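Local atomic coordinates of hypothetical protein TM1012 (Thermotoga maritima, PDB entry 2FCL), a protein that is a putative nucleotidyltransferase of the aminoglycoside-2''-adenylyltransferase family and probably transfers a nucleotide to an acceptor. Residues A[17-21]-A[53-57]. Coordinates in Å, arbitrary orientation, origin at the centre of the assembly. Where two conformers were deposited one is given. Residue numbers count along the deposited sequence, not the author numbering.
Sequences EYLRV and VHDID. With EDO (1,2-ethanediol), chain D.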
loop_
_atom_site.group_PDB
_atom_site.type_symbol
_atom_site.label_atom_id
_atom_site.label_comp_id
_atom_site.label_asym_id
_atom_site.label_seq_id
_atom_site.Cartn_x
_atom_site.Cartn_y
_atom_site.Cartn_z
ATOM N N GLU A 17 -3.733 0.658 -17.588
ATOM C CA GLU A 17 -4.023 -0.656 -17.002
ATOM C C GLU A 17 -4.058 -0.581 -15.471
ATOM O O GLU A 17 -4.879 -1.248 -14.833
ATOM C CB GLU A 17 -3.043 -1.740 -17.474
ATOM C CG GLU A 17 -1.569 -1.444 -17.287
ATOM C CD GLU A 17 -0.917 -0.728 -18.493
ATOM O OE1 GLU A 17 -1.611 0.001 -19.252
ATOM O OE2 GLU A 17 0.312 -0.890 -18.667
ATOM N N TYR A 18 -3.188 0.240 -14.891
ATOM C CA TYR A 18 -3.171 0.427 -13.436
ATOM C C TYR A 18 -4.336 1.266 -12.971
ATOM O O TYR A 18 -4.925 0.972 -11.946
ATOM C CB TYR A 18 -1.831 1.001 -12.969
ATOM C CG TYR A 18 -0.772 -0.074 -12.867
ATOM C CD1 TYR A 18 -0.026 -0.492 -13.969
ATOM C CD2 TYR A 18 -0.576 -0.729 -11.651
ATOM C CE1 TYR A 18 0.908 -1.546 -13.842
ATOM C CE2 TYR A 18 0.342 -1.740 -11.514
ATOM C CZ TYR A 18 1.081 -2.143 -12.605
ATOM O OH TYR A 18 1.983 -3.160 -12.407
ATOM N N LEU A 19 -4.712 2.278 -13.734
ATOM C CA LEU A 19 -5.873 3.068 -13.393
ATOM C C LEU A 19 -7.127 2.198 -13.381
ATOM O O LEU A 19 -7.993 2.354 -12.517
ATOM C CB LEU A 19 -6.043 4.236 -14.376
ATOM C CG LEU A 19 -7.176 5.211 -14.070
ATOM C CD1 LEU A 19 -6.934 5.976 -12.774
ATOM C CD2 LEU A 19 -7.381 6.159 -15.228
ATOM N N ARG A 20 -7.249 1.297 -14.351
ATOM C CA ARG A 20 -8.420 0.448 -14.425
ATOM C C ARG A 20 -8.508 -0.519 -13.248
ATOM O O ARG A 20 -9.601 -0.755 -12.720
ATOM C CB ARG A 20 -8.430 -0.309 -15.745
ATOM C CG ARG A 20 -8.700 0.571 -16.946
ATOM C CD ARG A 20 -9.057 -0.262 -18.170
ATOM N NE ARG A 20 -8.073 -1.298 -18.491
ATOM C CZ ARG A 20 -7.038 -1.169 -19.323
ATOM N NH1 ARG A 20 -6.791 -0.031 -19.968
ATOM N NH2 ARG A 20 -6.244 -2.213 -19.510
ATOM N N VAL A 21 -7.373 -1.085 -12.839
ATOM C CA VAL A 21 -7.384 -1.952 -11.665
ATOM C C VAL A 21 -7.670 -1.148 -10.401
ATOM O O VAL A 21 -8.444 -1.600 -9.538
ATOM C CB VAL A 21 -6.105 -2.795 -11.565
ATOM C CG1 VAL A 21 -6.003 -3.518 -10.218
ATOM C CG2 VAL A 21 -6.070 -3.787 -12.698
ATOM N N VAL A 53 5.234 2.344 -11.967
ATOM C CA VAL A 53 4.323 1.605 -11.110
ATOM C C VAL A 53 4.443 0.167 -11.464
ATOM O O VAL A 53 4.194 -0.216 -12.597
ATOM C CB VAL A 53 2.884 2.116 -11.198
ATOM C CG1 VAL A 53 1.936 1.231 -10.402
ATOM C CG2 VAL A 53 2.844 3.524 -10.647
ATOM N N HIS A 54 4.881 -0.602 -10.478
ATOM C CA HIS A 54 4.963 -2.044 -10.591
ATOM C C HIS A 54 4.199 -2.653 -9.430
ATOM O O HIS A 54 4.618 -2.561 -8.251
ATOM C CB HIS A 54 6.420 -2.520 -10.607
ATOM C CG HIS A 54 7.187 -2.061 -11.808
ATOM N ND1 HIS A 54 8.220 -1.154 -11.727
ATOM C CD2 HIS A 54 7.054 -2.364 -13.121
ATOM C CE1 HIS A 54 8.699 -0.926 -12.936
ATOM N NE2 HIS A 54 8.010 -1.648 -13.801
ATOM N N ASP A 55 3.065 -3.250 -9.778
ATOM C CA ASP A 55 2.166 -3.903 -8.849
ATOM C C ASP A 55 1.439 -2.840 -8.055
ATOM O O ASP A 55 1.750 -1.652 -8.143
ATOM C CB ASP A 55 2.885 -4.829 -7.874
ATOM C CG ASP A 55 3.956 -5.657 -8.519
ATOM O OD1 ASP A 55 3.602 -6.507 -9.349
ATOM O OD2 ASP A 55 5.142 -5.458 -8.167
ATOM N N ILE A 56 0.485 -3.305 -7.252
ATOM C CA ILE A 56 -0.261 -2.449 -6.365
ATOM C C ILE A 56 -0.160 -2.996 -4.955
ATOM O O ILE A 56 -0.357 -4.189 -4.741
ATOM C CB ILE A 56 -1.724 -2.349 -6.797
ATOM C CG1 ILE A 56 -1.807 -1.785 -8.214
ATOM C CG2 ILE A 56 -2.535 -1.522 -5.795
ATOM C CD1 ILE A 56 -3.205 -1.678 -8.740
ATOM N N ASP A 57 0.097 -2.106 -4.004
ATOM C CA ASP A 57 0.206 -2.442 -2.594
ATOM C C ASP A 57 -0.913 -1.770 -1.841
ATOM O O ASP A 57 -1.075 -0.553 -1.932
ATOM C CB ASP A 57 1.549 -1.985 -2.015
ATOM C CG ASP A 57 2.744 -2.684 -2.641
ATOM O OD1 ASP A 57 2.603 -3.791 -3.191
ATOM O OD2 ASP A 57 3.840 -2.096 -2.543
HETATM C C1 EDO D . 2.412 0.014 -6.285
HETATM O O1 EDO D . 3.493 -0.903 -5.964
HETATM C C2 EDO D . 1.705 0.358 -4.989
HETATM O O2 EDO D . 0.325 0.538 -4.830
#
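A tyrosine hydroxyl here accepts a hydrogen bond from the backbone of an aspartate: D55 N donates to Y18 OH over 2.8 Å, almost linearly at 168°. Y18 reaches across from helix 16-22 to the loop that runs into strand 57-60. Over one face of its ring lies V53, whose CG1 makes a CH-pi contact 3.8 Å from the centroid; I56 meets the ring edge, CG1 3.8 Å from Y18 CD2. One turn on, V21 CG1 packs against I56 CD1 at 3.7 Å. V53 and I56 also touch L42, so the same two side chains meet both helix 16-22 and helix 40-46. D55 and D57 form an Asp-X-Asp sequence, consistent with the metal-binding motif of nucleotidyltransferases, though no metal is bound here. An ethanediol, probably from the crystallisation liquor, takes a hydrogen bond from D57 N and gives one to H54 O. Because the tyrosine engages the amide of D55 while the CA-CB bond of D55 points away from the helix, the loop is anchored without using the aspartate's carboxylate.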